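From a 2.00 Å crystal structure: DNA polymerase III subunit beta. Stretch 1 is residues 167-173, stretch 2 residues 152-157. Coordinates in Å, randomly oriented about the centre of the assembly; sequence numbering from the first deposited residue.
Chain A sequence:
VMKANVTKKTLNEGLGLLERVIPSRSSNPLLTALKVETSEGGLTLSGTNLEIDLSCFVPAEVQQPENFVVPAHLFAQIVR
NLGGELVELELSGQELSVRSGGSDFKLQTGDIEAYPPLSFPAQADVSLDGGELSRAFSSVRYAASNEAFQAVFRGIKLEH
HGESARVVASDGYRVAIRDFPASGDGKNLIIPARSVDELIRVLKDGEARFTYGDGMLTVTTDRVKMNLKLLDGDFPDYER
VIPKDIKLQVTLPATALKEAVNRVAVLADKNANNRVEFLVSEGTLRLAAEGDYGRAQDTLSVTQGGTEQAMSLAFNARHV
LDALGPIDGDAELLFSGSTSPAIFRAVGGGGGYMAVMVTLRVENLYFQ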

ATOM      1  N   VAL A 167      -1.727  19.733  24.915  1.00 35.82           N
ATOM      2  CA  VAL A 167      -0.793  19.907  23.800  1.00 34.85           C
ATOM      3  C   VAL A 167      -1.390  20.858  22.787  1.00 33.52           C
ATOM      4  O   VAL A 167      -2.600  20.866  22.579  1.00 30.93           O
ATOM      5  CB  VAL A 167      -0.393  18.593  23.092  1.00 35.88           C
ATOM      6  CG1 VAL A 167       0.577  17.796  23.960  1.00 36.98           C
ATOM      7  CG2 VAL A 167      -1.628  17.791  22.700  1.00 35.00           C
ATOM      8  N   VAL A 168      -0.524  21.661  22.173  1.00 32.66           N
ATOM      9  CA  VAL A 168      -0.944  22.694  21.238  1.00 33.85           C
ATOM     10  C   VAL A 168       0.031  22.746  20.063  1.00 34.46           C
ATOM     11  O   VAL A 168       1.256  22.704  20.255  1.00 34.08           O
ATOM     12  CB  VAL A 168      -0.976  24.088  21.911  1.00 35.28           C
ATOM     13  CG1 VAL A 168      -1.635  25.133  21.006  1.00 34.57           C
ATOM     14  CG2 VAL A 168      -1.682  24.036  23.258  1.00 35.72           C
ATOM     15  N   ALA A 169      -0.520  22.843  18.852  1.00 32.83           N
ATOM     16  CA  ALA A 169       0.270  23.117  17.665  1.00 31.63           C
ATOM     17  C   ALA A 169      -0.383  24.229  16.856  1.00 34.01           C
ATOM     18  O   ALA A 169      -1.607  24.437  16.930  1.00 33.09           O
ATOM     19  CB  ALA A 169       0.389  21.852  16.842  1.00 31.53           C
ATOM     20  N   SER A 170       0.438  24.942  16.080  1.00 34.56           N
ATOM     21  CA  SER A 170      -0.028  26.061  15.308  1.00 34.57           C
ATOM     22  C   SER A 170       0.990  26.484  14.256  1.00 36.42           C
ATOM     23  O   SER A 170       2.180  26.202  14.370  1.00 35.11           O
ATOM     24  CB  SER A 170      -0.322  27.249  16.240  1.00 35.95           C
ATOM     25  OG  SER A 170      -0.812  28.360  15.522  1.00 36.73           O
ATOM     26  N   ASP A 171       0.491  27.160  13.229  1.00 39.48           N
ATOM     27  CA  ASP A 171       1.342  27.888  12.274  1.00 42.49           C
ATOM     28  C   ASP A 171       1.164  29.405  12.416  1.00 43.86           C
ATOM     29  O   ASP A 171       1.517  30.141  11.516  1.00 45.41           O
ATOM     30  CB  ASP A 171       1.009  27.460  10.843  1.00 44.93           C
ATOM     31  CG  ASP A 171      -0.461  27.714  10.460  1.00 44.47           C
ATOM     32  OD1 ASP A 171      -1.164  28.526  11.102  1.00 43.92           O
ATOM     33  OD2 ASP A 171      -0.921  27.067   9.509  1.00 49.30           O
ATOM     34  N   GLY A 172       0.621  29.859  13.544  1.00 44.39           N
ATOM     35  CA  GLY A 172       0.338  31.287  13.776  1.00 45.53           C
ATOM     36  C   GLY A 172      -1.073  31.706  13.372  1.00 44.98           C
ATOM     37  O   GLY A 172      -1.534  32.802  13.723  1.00 46.50           O
ATOM     38  N   TYR A 173      -1.759  30.838  12.630  1.00 44.48           N
ATOM     39  CA  TYR A 173      -3.099  31.130  12.111  1.00 45.06           C
ATOM     40  C   TYR A 173      -4.072  30.031  12.535  1.00 42.27           C
ATOM     41  O   TYR A 173      -4.986  30.292  13.338  1.00 40.89           O
ATOM     42  CB  TYR A 173      -3.061  31.267  10.586  1.00 46.55           C
ATOM     43  CG  TYR A 173      -2.120  32.338  10.097  1.00 49.87           C
ATOM     44  CD1 TYR A 173      -0.764  32.065   9.891  1.00 51.92           C
ATOM     45  CD2 TYR A 173      -2.576  33.625   9.832  1.00 54.49           C
ATOM     46  CE1 TYR A 173       0.108  33.048   9.440  1.00 54.03           C
ATOM     47  CE2 TYR A 173      -1.710  34.615   9.386  1.00 55.37           C
ATOM     48  CZ  TYR A 173      -0.373  34.322   9.194  1.00 55.21           C
ATOM     49  OH  TYR A 173       0.479  35.302   8.739  1.00 57.56           O
TER
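Stretch 2, residues 152-157: VFRGIK

Stretch 2 leaves the end of a 3-10 segment at Arg154 and straightens at Gly155 into a strand that runs through Lys157 beside the strand that ends at Ser170. The two run antiparallel, with an angle of 140° between their N-to-C directions and a closest approach of 4.7 Å between axes. About 379 Å² is buried, both sides summed, and Phe153, Lys157 and Val168 contribute most.

Lys157 and Val168 form the hydrogen-bonded pair of the ladder. Lys157 N donates to Val168 O at 2.9 Å, and Val168 N returns the bond to Lys157 O at 3.0 Å, so each residue serves the other as both donor and acceptor. Their side chains rise on the same face of the sheet, CB to CB 4.4 Å, before the all-t lysine chain leads its end away. Ile156 alternates to the other face, where its CG2 lies 3.9 Å from Val167 CB and its CG1 4.2 Å from Ala169 CB: one branched residue packs against two neighbours of the pair.

Beyond this pair the strands separate enough for a water. It accepts from Ser170 N (2.9 Å) and lies within hydrogen-bonding distance of Phe153 O (2.9 Å) and Gly155 O (2.7 Å), continuing the connection where direct backbone bonds stop.

Phe153, which covers the most surface, points its CB toward stretch 1, 3.3 Å from Ser170 O. Asp171 C and Gly172 N lie over one face of its ring, and Gly172 CA comes within 3.5 Å of Phe153 CE2. A CB on Gly172 would crowd that same CE2 at 3.3 Å, and at its backbone angles would also be jammed against the carbonyl O of Asp171, which by itself calls for glycine. The turn is braced from within, Gly172 N bonding to Ser170 OG and Tyr173 N to Asp171 OD1. The rule is compact: pair backbones at one end, and lay an aromatic ring against a glycine turn at the other.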

ATOM      1  N   VAL A 152       9.628  28.126  16.955  1.00 39.56           N
ATOM      2  CA  VAL A 152       8.743  27.495  17.948  1.00 38.72           C
ATOM      3  C   VAL A 152       7.533  26.799  17.329  1.00 38.32           C
ATOM      4  O   VAL A 152       7.068  25.782  17.876  1.00 38.91           O
ATOM      5  CB  VAL A 152       8.266  28.469  19.055  1.00 38.96           C
ATOM      6  CG1 VAL A 152       9.435  28.900  19.929  1.00 41.99           C
ATOM      7  CG2 VAL A 152       7.593  29.692  18.455  1.00 37.71           C
ATOM      8  N   PHE A 153       7.022  27.317  16.201  1.00 35.68           N
ATOM      9  CA  PHE A 153       5.827  26.717  15.565  1.00 35.75           C
ATOM     10  C   PHE A 153       6.126  25.415  14.829  1.00 34.97           C
ATOM     11  O   PHE A 153       5.213  24.721  14.358  1.00 34.97           O
ATOM     12  CB  PHE A 153       5.145  27.700  14.601  1.00 36.23           C
ATOM     13  CG  PHE A 153       4.315  28.766  15.277  1.00 37.53           C
ATOM     14  CD1 PHE A 153       3.546  28.491  16.410  1.00 37.32           C
ATOM     15  CD2 PHE A 153       4.244  30.038  14.731  1.00 39.26           C
ATOM     16  CE1 PHE A 153       2.769  29.474  16.996  1.00 38.21           C
ATOM     17  CE2 PHE A 153       3.462  31.024  15.322  1.00 41.25           C
ATOM     18  CZ  PHE A 153       2.721  30.738  16.453  1.00 40.11           C
ATOM     19  N   ARG A 154       7.398  25.060  14.769  1.00 36.60           N
ATOM     20  CA  ARG A 154       7.819  23.795  14.200  1.00 37.92           C
ATOM     21  C   ARG A 154       7.682  22.668  15.221  1.00 38.03           C
ATOM     22  O   ARG A 154       7.869  21.508  14.886  1.00 37.49           O
ATOM     23  CB  ARG A 154       9.262  23.899  13.646  1.00 39.79           C
ATOM     24  CG  ARG A 154       9.479  25.119  12.750  1.00 41.09           C
ATOM     25  CD  ARG A 154      10.913  25.307  12.281  1.00 41.54           C
ATOM     26  NE  ARG A 154      11.087  26.674  11.783  1.00 43.32           N
ATOM     27  CZ  ARG A 154      12.237  27.343  11.768  1.00 45.92           C
ATOM     28  NH1 ARG A 154      13.359  26.776  12.209  1.00 44.38           N
ATOM     29  NH2 ARG A 154      12.262  28.600  11.325  1.00 46.87           N
ATOM     30  N   GLY A 155       7.318  23.000  16.457  1.00 36.81           N
ATOM     31  CA  GLY A 155       7.145  21.993  17.502  1.00 36.56           C
ATOM     32  C   GLY A 155       5.763  21.977  18.125  1.00 35.90           C
ATOM     33  O   GLY A 155       4.893  22.781  17.774  1.00 38.69           O
ATOM     34  N   ILE A 156       5.549  21.020  19.019  1.00 35.16           N
ATOM     35  CA  ILE A 156       4.287  20.894  19.722  1.00 34.53           C
ATOM     36  C   ILE A 156       4.518  21.319  21.182  1.00 35.93           C
ATOM     37  O   ILE A 156       5.416  20.792  21.860  1.00 34.49           O
ATOM     38  CB  ILE A 156       3.736  19.447  19.679  1.00 34.46           C
ATOM     39  CG1 ILE A 156       3.186  19.064  18.299  1.00 35.99           C
ATOM     40  CG2 ILE A 156       2.578  19.316  20.665  1.00 33.10           C
ATOM     41  CD1 ILE A 156       4.158  19.132  17.164  1.00 37.24           C
ATOM     42  N   LYS A 157       3.711  22.261  21.670  1.00 33.32           N
ATOM     43  CA  LYS A 157       3.830  22.701  23.051  1.00 35.00           C
ATOM     44  C   LYS A 157       3.115  21.712  23.964  1.00 36.10           C
ATOM     45  O   LYS A 157       2.027  21.273  23.649  1.00 34.99           O
ATOM     46  CB  LYS A 157       3.216  24.083  23.263  1.00 35.77           C
ATOM     47  CG  LYS A 157       3.589  24.718  24.610  1.00 37.78           C
ATOM     48  CD  LYS A 157       2.662  25.868  24.943  1.00 39.93           C
ATOM     49  CE  LYS A 157       3.102  26.692  26.150  1.00 43.40           C
ATOM     50  NZ  LYS A 157       2.009  27.626  26.529  1.00 43.67           N
TER
HETATM   51  O   HOH W   1       3.263  24.447  16.445  1.00 34.93           O